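Local coordinates for beta-porphyranase A (Bacteroides plebeius, PDB 4AW7), which hydrolyses the red-algal polysaccharide porphyran at linkages between beta-D-galactose and alpha-L-galactose-6-sulfate, yielding mostly sulfated disaccharides, at residues Val137-Val149 with Leu184-Tyr197. Numbering follows the deposited sequence.
Sequences VPEFFEPLNEPFV and LNGKMKVIGYAAAY. With K (potassium ion), chain F; GAL (beta-D-galactopyranose), chain D; GLA (alpha-D-galactopyranose), chain B.
Phe141 and Lys189 lie on neighbouring parallel strands: Phe141 N donates to Lys189 O at 2.9 Å, and Phe141 O accepts from Ile191 N. Lys189 N reaches back to Glu139 O, completing a short ladder between strands 136-142 and 189-195 of the catalytic barrel's parallel sheet, joined through helix 160-179. Just before strand 189-195, Met188, bent at its last torsion (chi3 57°), passes CG by Val137 CG2 at 3.7 Å, SD by Val137 CB, and CE by Phe141 CB.

Glu142 can be followed outward. Its CB rests on Ile191 CG1 at 3.7 Å; CG, anti to the backbone N (chi1 -172°), runs between Ile191 O and Ala194 CB; CD lies 3.5 Å from that methyl. Of the carboxylate oxygens, OE2 meets Ala194 CB and bonds Ser227 and Ser271, while OE1 pairs with Arg69.

Beyond it, Phe148 sets CE2 over the centre of the Tyr193 ring, 3.4 Å above its plane, with the rings inclined at 34°. Tyr193 OH and Tyr197 O bind potassium together with Tyr207. Glu146 N gives a weak bond to Ala194 O. Next to it, Asn145 ND2 donates to galactose O2 at 2.8 Å. Arg69 also bonds Asn145 OD1, so the buried Glu142 charge is probably balanced by an arginine that also positions this substrate-binding amide beside Glu146, the inferred proton donor.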
ATOM      1  N   VAL A 137      -0.796  19.191 -14.723  1.00 11.95           N
ATOM      2  CA  VAL A 137      -1.528  18.818 -13.524  1.00 11.42           C
ATOM      3  C   VAL A 137      -0.985  17.527 -12.933  1.00 10.68           C
ATOM      4  O   VAL A 137      -0.434  16.700 -13.643  1.00 10.44           O
ATOM      5  CB  VAL A 137      -3.025  18.661 -13.840  1.00 11.73           C
ATOM      6  CG1 VAL A 137      -3.607  20.003 -14.374  1.00 12.47           C
ATOM      7  CG2 VAL A 137      -3.318  17.522 -14.785  1.00 12.25           C
ATOM      8  N   PRO A 138      -1.153  17.309 -11.622  1.00  9.56           N
ATOM      9  CA  PRO A 138      -0.803  15.991 -11.063  1.00  8.97           C
ATOM     10  C   PRO A 138      -1.738  14.917 -11.516  1.00  8.93           C
ATOM     11  O   PRO A 138      -2.946  15.134 -11.694  1.00  9.77           O
ATOM     12  CB  PRO A 138      -0.961  16.210  -9.556  1.00  9.13           C
ATOM     13  CG  PRO A 138      -2.034  17.283  -9.453  1.00 10.15           C
ATOM     14  CD  PRO A 138      -1.721  18.218 -10.620  1.00 10.66           C
ATOM     15  N   GLU A 139      -1.214  13.704 -11.657  1.00  8.73           N
ATOM     16  CA  GLU A 139      -2.075  12.594 -11.956  1.00  8.58           C
ATOM     17  C   GLU A 139      -3.073  12.330 -10.843  1.00  8.36           C
ATOM     18  O   GLU A 139      -4.172  11.825 -11.116  1.00  9.20           O
ATOM     19  CB  GLU A 139      -1.247  11.322 -12.257  1.00  8.51           C
ATOM     20  CG  GLU A 139      -2.074  10.125 -12.677  1.00 10.45           C
ATOM     21  CD  GLU A 139      -1.261   8.912 -13.102  1.00 10.19           C
ATOM     22  OE1 GLU A 139      -0.010   8.946 -13.025  1.00 10.65           O
ATOM     23  OE2 GLU A 139      -1.898   7.923 -13.500  1.00 13.25           O
ATOM     24  N   PHE A 140      -2.664  12.561  -9.599  1.00  8.05           N
ATOM     25  CA  PHE A 140      -3.510  12.299  -8.425  1.00  8.06           C
ATOM     26  C   PHE A 140      -3.620  13.541  -7.583  1.00  7.82           C
ATOM     27  O   PHE A 140      -2.637  14.200  -7.278  1.00  8.32           O
ATOM     28  CB  PHE A 140      -2.933  11.171  -7.552  1.00  8.15           C
ATOM     29  CG  PHE A 140      -2.663   9.908  -8.320  1.00  8.39           C
ATOM     30  CD1 PHE A 140      -3.698   9.041  -8.582  1.00  9.73           C
ATOM     31  CD2 PHE A 140      -1.408   9.611  -8.819  1.00  8.99           C
ATOM     32  CE1 PHE A 140      -3.504   7.926  -9.340  1.00 10.12           C
ATOM     33  CE2 PHE A 140      -1.192   8.475  -9.556  1.00 10.24           C
ATOM     34  CZ  PHE A 140      -2.246   7.652  -9.845  1.00  9.81           C
ATOM     35  N   PHE A 141      -4.850  13.843  -7.159  1.00  8.95           N
ATOM     36  CA  PHE A 141      -5.094  14.897  -6.170  1.00  8.44           C
ATOM     37  C   PHE A 141      -5.764  14.237  -4.965  1.00  7.76           C
ATOM     38  O   PHE A 141      -6.759  13.546  -5.108  1.00  8.54           O
ATOM     39  CB  PHE A 141      -5.968  16.004  -6.758  1.00  9.44           C
ATOM     40  CG  PHE A 141      -6.205  17.171  -5.825  1.00  8.67           C
ATOM     41  CD1 PHE A 141      -5.217  17.651  -4.976  1.00  9.60           C
ATOM     42  CD2 PHE A 141      -7.418  17.843  -5.830  1.00 10.76           C
ATOM     43  CE1 PHE A 141      -5.436  18.722  -4.144  1.00 10.52           C
ATOM     44  CE2 PHE A 141      -7.608  18.962  -5.016  1.00 11.56           C
ATOM     45  CZ  PHE A 141      -6.635  19.392  -4.182  1.00 11.93           C
ATOM     46  N   GLU A 142      -5.188  14.498  -3.798  1.00  7.60           N
ATOM     47  CA  GLU A 142      -5.571  13.897  -2.514  1.00  7.47           C
ATOM     48  C   GLU A 142      -5.832  15.092  -1.582  1.00  7.54           C
ATOM     49  O   GLU A 142      -4.934  15.551  -0.874  1.00  8.35           O
ATOM     50  CB  GLU A 142      -4.436  13.008  -2.039  1.00  7.90           C
ATOM     51  CG  GLU A 142      -4.715  12.163  -0.816  1.00  7.99           C
ATOM     52  CD  GLU A 142      -3.505  11.324  -0.400  1.00  7.25           C
ATOM     53  OE1 GLU A 142      -2.369  11.830  -0.477  1.00  8.73           O
ATOM     54  OE2 GLU A 142      -3.747  10.164   0.028  1.00  8.74           O
ATOM     55  N   PRO A 143      -7.057  15.672  -1.653  1.00  8.45           N
ATOM     56  CA  PRO A 143      -7.300  17.014  -1.117  1.00  9.08           C
ATOM     57  C   PRO A 143      -6.747  17.410   0.251  1.00  8.66           C
ATOM     58  O   PRO A 143      -6.292  18.513   0.403  1.00 10.73           O
ATOM     59  CB  PRO A 143      -8.825  17.065  -1.162  1.00 10.00           C
ATOM     60  CG  PRO A 143      -9.176  16.391  -2.437  1.00  9.30           C
ATOM     61  CD  PRO A 143      -8.129  15.303  -2.600  1.00  9.05           C
ATOM     62  N   LEU A 144      -6.889  16.552   1.267  1.00  7.81           N
ATOM     63  CA  LEU A 144      -6.394  16.864   2.606  1.00  8.29           C
ATOM     64  C   LEU A 144      -5.654  15.691   3.210  1.00  7.47           C
ATOM     65  O   LEU A 144      -6.219  14.603   3.314  1.00  8.29           O
ATOM     66  CB  LEU A 144      -7.555  17.258   3.526  1.00  9.20           C
ATOM     67  CG  LEU A 144      -8.431  18.443   3.149  1.00  9.18           C
ATOM     68  CD1 LEU A 144      -9.651  18.510   4.056  1.00 11.68           C
ATOM     69  CD2 LEU A 144      -7.600  19.771   3.275  1.00 11.92           C
ATOM     70  N   ASN A 145      -4.438  15.921   3.627  1.00  7.47           N
ATOM     71  CA  ASN A 145      -3.646  14.888   4.271  1.00  7.60           C
ATOM     72  C   ASN A 145      -4.097  14.675   5.707  1.00  8.25           C
ATOM     73  O   ASN A 145      -4.293  15.649   6.450  1.00  9.18           O
ATOM     74  CB  ASN A 145      -2.199  15.321   4.284  1.00  8.10           C
ATOM     75  CG  ASN A 145      -1.294  14.252   4.864  1.00  7.55           C
ATOM     76  OD1 ASN A 145      -1.312  13.097   4.406  1.00  8.19           O
ATOM     77  ND2 ASN A 145      -0.495  14.616   5.870  1.00  8.34           N
ATOM     78  N   GLU A 146      -4.222  13.408   6.116  1.00  8.16           N
ATOM     79  CA  GLU A 146      -4.593  13.003   7.485  0.50  8.49           C
ATOM     80  C   GLU A 146      -5.581  13.963   8.161  1.00  8.12           C
ATOM     81  O   GLU A 146      -5.336  14.513   9.231  1.00  9.13           O
ATOM     82  CB  GLU A 146      -3.353  12.760   8.306  0.50  9.38           C
ATOM     83  CG  GLU A 146      -2.471  11.707   7.633  0.50  8.72           C
ATOM     84  CD  GLU A 146      -1.355  11.249   8.489  0.50  9.33           C
ATOM     85  OE1 GLU A 146      -1.078  11.874   9.525  0.50 13.33           O
ATOM     86  OE2 GLU A 146      -0.717  10.242   8.100  0.50 10.80           O
ATOM     87  N   PRO A 147      -6.758  14.101   7.536  1.00  7.99           N
ATOM     88  CA  PRO A 147      -7.629  15.177   7.988  1.00  8.71           C
ATOM     89  C   PRO A 147      -8.286  14.938   9.332  1.00  7.89           C
ATOM     90  O   PRO A 147      -8.392  15.874  10.123  1.00  9.21           O
ATOM     91  CB  PRO A 147      -8.701  15.255   6.878  1.00  9.09           C
ATOM     92  CG  PRO A 147      -8.714  13.869   6.247  1.00  9.37           C
ATOM     93  CD  PRO A 147      -7.273  13.443   6.320  1.00  8.21           C
ATOM     94  N   PHE A 148      -8.791  13.726   9.552  1.00  8.62           N
ATOM     95  CA  PHE A 148      -9.653  13.507  10.704  1.00  9.63           C
ATOM     96  C   PHE A 148      -8.896  13.591  12.030  1.00  9.54           C
ATOM     97  O   PHE A 148      -9.470  14.012  13.039  1.00 11.25           O
ATOM     98  CB  PHE A 148     -10.340  12.144  10.610  1.00 10.20           C
ATOM     99  CG  PHE A 148     -11.250  11.928   9.416  1.00  9.36           C
ATOM    100  CD1 PHE A 148     -11.840  12.991   8.750  1.00 10.38           C
ATOM    101  CD2 PHE A 148     -11.506  10.667   8.954  1.00  9.87           C
ATOM    102  CE1 PHE A 148     -12.683  12.782   7.715  1.00 11.34           C
ATOM    103  CE2 PHE A 148     -12.328  10.434   7.897  1.00 10.46           C
ATOM    104  CZ  PHE A 148     -12.936  11.488   7.261  1.00 11.26           C
ATOM    105  N   VAL A 149      -7.607  13.271  12.048  1.00 10.40           N
ATOM    106  CA  VAL A 149      -6.863  13.380  13.291  1.00 12.60           C
ATOM    107  C   VAL A 149      -6.705  14.850  13.684  1.00 11.22           C
ATOM    108  O   VAL A 149      -6.391  15.131  14.842  1.00 12.54           O
ATOM    109  CB  VAL A 149      -5.559  12.606  13.261  1.00 14.40           C
ATOM    110  CG1 VAL A 149      -5.821  11.030  13.129  1.00 19.15           C
ATOM    111  CG2 VAL A 149      -4.631  13.203  12.260  1.00 14.59           C
ATOM    112  N   LEU A 184     -10.386  18.012 -17.436  1.00 15.68           N
ATOM    113  CA  LEU A 184      -9.703  17.222 -16.380  1.00 14.46           C
ATOM    114  C   LEU A 184     -10.187  15.792 -16.257  1.00 14.83           C
ATOM    115  O   LEU A 184      -9.420  14.921 -15.837  1.00 14.72           O
ATOM    116  CB  LEU A 184      -9.937  17.903 -15.039  1.00 14.27           C
ATOM    117  CG  LEU A 184      -9.420  19.318 -14.935  1.00 14.13           C
ATOM    118  CD1 LEU A 184      -9.764  19.946 -13.582  1.00 14.32           C
ATOM    119  CD2 LEU A 184      -7.918  19.404 -15.192  1.00 15.00           C
ATOM    120  N   ASN A 185     -11.453  15.529 -16.579  1.00 14.87           N
ATOM    121  CA  ASN A 185     -12.062  14.224 -16.380  1.00 16.16           C
ATOM    122  C   ASN A 185     -11.296  13.193 -17.202  1.00 17.72           C
ATOM    123  O   ASN A 185     -11.082  13.372 -18.418  1.00 19.17           O
ATOM    124  CB  ASN A 185     -13.545  14.256 -16.782  1.00 16.07           C
ATOM    125  CG  ASN A 185     -14.332  13.005 -16.360  1.00 16.90           C
ATOM    126  OD1 ASN A 185     -15.177  12.509 -17.112  1.00 24.26           O
ATOM    127  ND2 ASN A 185     -14.065  12.499 -15.171  1.00 16.20           N
ATOM    128  N   GLY A 186     -10.856  12.125 -16.545  1.00 18.45           N
ATOM    129  CA  GLY A 186     -10.037  11.100 -17.182  1.00 19.48           C
ATOM    130  C   GLY A 186      -8.535  11.313 -17.060  1.00 19.76           C
ATOM    131  O   GLY A 186      -7.778  10.350 -17.251  1.00 23.39           O
ATOM    132  N   LYS A 187      -8.093  12.553 -16.822  1.00 16.75           N
ATOM    133  CA  LYS A 187      -6.685  12.915 -16.673  1.00 16.71           C
ATOM    134  C   LYS A 187      -6.211  12.951 -15.226  1.00 14.86           C
ATOM    135  O   LYS A 187      -5.135  12.456 -14.901  1.00 16.70           O
ATOM    136  CB  LYS A 187      -6.384  14.281 -17.304  1.00 17.51           C
ATOM    137  CG  LYS A 187      -6.289  14.186 -18.764  1.00 21.30           C
ATOM    138  CD  LYS A 187      -5.800  15.431 -19.373  1.00 21.86           C
ATOM    139  CE  LYS A 187      -5.614  15.145 -20.848  1.00 24.25           C
ATOM    140  NZ  LYS A 187      -5.220  16.342 -21.502  1.00 25.44           N
ATOM    141  N   MET A 188      -7.023  13.527 -14.360  1.00 13.38           N
ATOM    142  CA  MET A 188      -6.719  13.588 -12.927  1.00 12.84           C
ATOM    143  C   MET A 188      -7.579  12.629 -12.191  1.00 13.37           C
ATOM    144  O   MET A 188      -8.769  12.557 -12.425  1.00 17.37           O
ATOM    145  CB  MET A 188      -7.039  14.973 -12.368  1.00 13.79           C
ATOM    146  CG  MET A 188      -6.198  16.032 -12.956  1.00 15.15           C
ATOM    147  SD  MET A 188      -6.433  17.624 -12.151  1.00 15.26           S
ATOM    148  CE  MET A 188      -6.015  17.143 -10.470  1.00 13.62           C
ATOM    149  N   LYS A 189      -6.991  11.918 -11.263  1.00 10.29           N
ATOM    150  CA  LYS A 189      -7.712  11.013 -10.381  1.00 10.76           C
ATOM    151  C   LYS A 189      -7.754  11.608  -8.991  1.00 11.10           C
ATOM    152  O   LYS A 189      -6.750  12.074  -8.486  1.00 12.42           O
ATOM    153  CB  LYS A 189      -7.024   9.669 -10.315  1.00 11.78           C
ATOM    154  CG  LYS A 189      -6.880   8.954 -11.622  1.00 19.30           C
ATOM    155  CD  LYS A 189      -8.128   8.578 -12.292  1.00 24.81           C
ATOM    156  CE  LYS A 189      -7.866   8.296 -13.803  1.00 28.13           C
ATOM    157  NZ  LYS A 189      -6.663   7.473 -14.000  1.00 30.34           N
ATOM    158  N   VAL A 190      -8.946  11.597  -8.391  1.00  8.81           N
ATOM    159  CA  VAL A 190      -9.142  12.135  -7.061  1.00  8.58           C
ATOM    160  C   VAL A 190      -9.213  10.984  -6.060  1.00  8.23           C
ATOM    161  O   VAL A 190      -9.947  10.042  -6.271  1.00  9.14           O
ATOM    162  CB  VAL A 190     -10.388  13.062  -6.993  1.00  9.77           C
ATOM    163  CG1 VAL A 190     -10.484  13.668  -5.615  1.00 10.59           C
ATOM    164  CG2 VAL A 190     -10.317  14.144  -8.068  1.00 10.72           C
ATOM    165  N   ILE A 191      -8.392  11.053  -5.015  1.00  8.05           N
ATOM    166  CA  ILE A 191      -8.272   9.984  -4.032  1.00  7.78           C
ATOM    167  C   ILE A 191      -8.444  10.553  -2.635  1.00  7.73           C
ATOM    168  O   ILE A 191      -8.117  11.726  -2.399  1.00  8.00           O
ATOM    169  CB  ILE A 191      -6.944   9.221  -4.203  1.00  7.75           C
ATOM    170  CG1 ILE A 191      -5.751  10.163  -4.094  1.00  9.15           C
ATOM    171  CG2 ILE A 191      -6.925   8.452  -5.518  1.00  9.64           C
ATOM    172  CD1 ILE A 191      -4.374   9.478  -3.968  1.00  9.51           C
ATOM    173  N   GLY A 192      -8.915   9.737  -1.714  1.00  7.53           N
ATOM    174  CA  GLY A 192      -9.018  10.170  -0.324  1.00  7.85           C
ATOM    175  C   GLY A 192      -9.245   9.013   0.594  1.00  7.46           C
ATOM    176  O   GLY A 192      -9.559   7.910   0.147  1.00  7.77           O
ATOM    177  N   TYR A 193      -9.114   9.209   1.900  1.00  8.14           N
ATOM    178  CA  TYR A 193      -8.901  10.489   2.602  1.00  7.74           C
ATOM    179  C   TYR A 193      -7.522  10.660   3.215  1.00  7.66           C
ATOM    180  O   TYR A 193      -7.352  11.468   4.096  1.00  8.54           O
ATOM    181  CB  TYR A 193     -10.004  10.708   3.651  1.00  8.16           C
ATOM    182  CG  TYR A 193     -10.020   9.700   4.788  1.00  8.06           C
ATOM    183  CD1 TYR A 193      -9.306   9.906   5.959  1.00  7.75           C
ATOM    184  CD2 TYR A 193     -10.787   8.542   4.706  1.00  8.97           C
ATOM    185  CE1 TYR A 193      -9.336   8.983   6.991  1.00  8.19           C
ATOM    186  CE2 TYR A 193     -10.806   7.639   5.730  1.00  9.53           C
ATOM    187  CZ  TYR A 193     -10.077   7.843   6.857  1.00  9.65           C
ATOM    188  OH  TYR A 193     -10.114   6.915   7.918  1.00 12.01           O
ATOM    189  N   ALA A 194      -6.542   9.924   2.722  1.00  7.70           N
ATOM    190  CA  ALA A 194      -5.178  10.008   3.219  1.00  7.19           C
ATOM    191  C   ALA A 194      -5.147   9.622   4.684  1.00  7.28           C
ATOM    192  O   ALA A 194      -4.558  10.315   5.527  1.00  8.79           O
ATOM    193  CB  ALA A 194      -4.553  11.416   2.987  1.00  7.89           C
ATOM    194  N   ALA A 195      -5.726   8.454   4.985  1.00  7.77           N
ATOM    195  CA  ALA A 195      -5.998   8.054   6.377  1.00  8.81           C
ATOM    196  C   ALA A 195      -4.705   7.782   7.149  1.00  9.12           C
ATOM    197  O   ALA A 195      -3.913   6.891   6.794  1.00 10.17           O
ATOM    198  CB  ALA A 195      -6.841   6.824   6.345  1.00 10.17           C
ATOM    199  N   ALA A 196      -4.545   8.488   8.256  1.00 10.05           N
ATOM    200  CA  ALA A 196      -3.363   8.326   9.118  1.00 12.77           C
ATOM    201  C   ALA A 196      -3.405   7.195  10.038  1.00 14.47           C
ATOM    202  O   ALA A 196      -2.367   6.719  10.496  1.00 17.13           O
ATOM    203  CB  ALA A 196      -3.223   9.565  10.010  1.00 15.76           C
ATOM    204  N   TYR A 197      -4.581   6.774  10.399  1.00 12.16           N
ATOM    205  CA  TYR A 197      -4.752   5.878  11.617  1.00 12.00           C
ATOM    206  C   TYR A 197      -5.837   4.881  11.253  1.00 10.31           C
ATOM    207  O   TYR A 197      -6.999   5.053  11.628  1.00 11.19           O
ATOM    208  CB  TYR A 197      -5.109   6.669  12.916  1.00 13.17           C
ATOM    209  CG  TYR A 197      -5.458   5.834  14.142  1.00 13.22           C
ATOM    210  CD1 TYR A 197      -4.480   5.048  14.765  1.00 14.61           C
ATOM    211  CD2 TYR A 197      -6.739   5.880  14.724  1.00 13.02           C
ATOM    212  CE1 TYR A 197      -4.758   4.322  15.910  1.00 15.09           C
ATOM    213  CE2 TYR A 197      -7.028   5.126  15.883  1.00 12.96           C
ATOM    214  CZ  TYR A 197      -6.044   4.360  16.463  1.00 13.72           C
ATOM    215  OH  TYR A 197      -6.311   3.577  17.599  1.00 14.07           O
TER
HETATM  216  K     K F1616      -7.971   7.323   9.769  0.50 23.32           K
HETATM  217  C1  GAL D1609       1.861  10.934   8.432  0.50 15.36           C
HETATM  218  C2  GAL D1609       2.172  12.351   7.914  0.50 14.63           C
HETATM  219  C3  GAL D1609       3.654  12.518   7.629  0.50 14.63           C
HETATM  220  C4  GAL D1609       4.512  11.976   8.744  0.50 17.67           C
HETATM  221  C5  GAL D1609       4.117  10.517   9.030  0.50 20.35           C
HETATM  222  C6  GAL D1609       5.193   9.846   9.960  0.50 23.95           C
HETATM  223  O1  GAL D1609       0.409  10.877   8.731  0.50 15.41           O
HETATM  224  O2  GAL D1609       1.347  12.640   6.740  0.50 11.88           O
HETATM  225  O3  GAL D1609       4.014  13.870   7.535  0.50 13.68           O
HETATM  226  O4  GAL D1609       4.351  12.783   9.927  0.50 19.21           O
HETATM  227  O5  GAL D1609       2.699  10.580   9.516  0.50 20.39           O
HETATM  228  O6  GAL D1609       6.225   9.204   9.089  0.50 24.77           O
HETATM  229  C1  GLA B   1       1.861  10.934   8.432  0.50 15.36           C
HETATM  230  C2  GLA B   1       2.172  12.351   7.914  0.50 14.63           C
HETATM  231  C3  GLA B   1       3.654  12.518   7.629  0.50 14.63           C
HETATM  232  C4  GLA B   1       4.512  11.976   8.744  0.50 17.67           C
HETATM  233  C5  GLA B   1       4.117  10.517   9.030  0.50 20.35           C
HETATM  234  C6  GLA B   1       5.193   9.846   9.960  0.50 23.95           C
HETATM  235  O1  GLA B   1       1.790   9.944   7.496  0.50 22.32           O
HETATM  236  O2  GLA B   1       1.347  12.640   6.740  0.50 11.88           O
HETATM  237  O3  GLA B   1       4.014  13.870   7.535  0.50 13.68           O
HETATM  238  O4  GLA B   1       4.351  12.783   9.927  0.50 19.21           O
HETATM  239  O5  GLA B   1       2.699  10.580   9.516  0.50 20.39           O
HETATM  240  O6  GLA B   1       6.225   9.204   9.089  0.50 24.77           O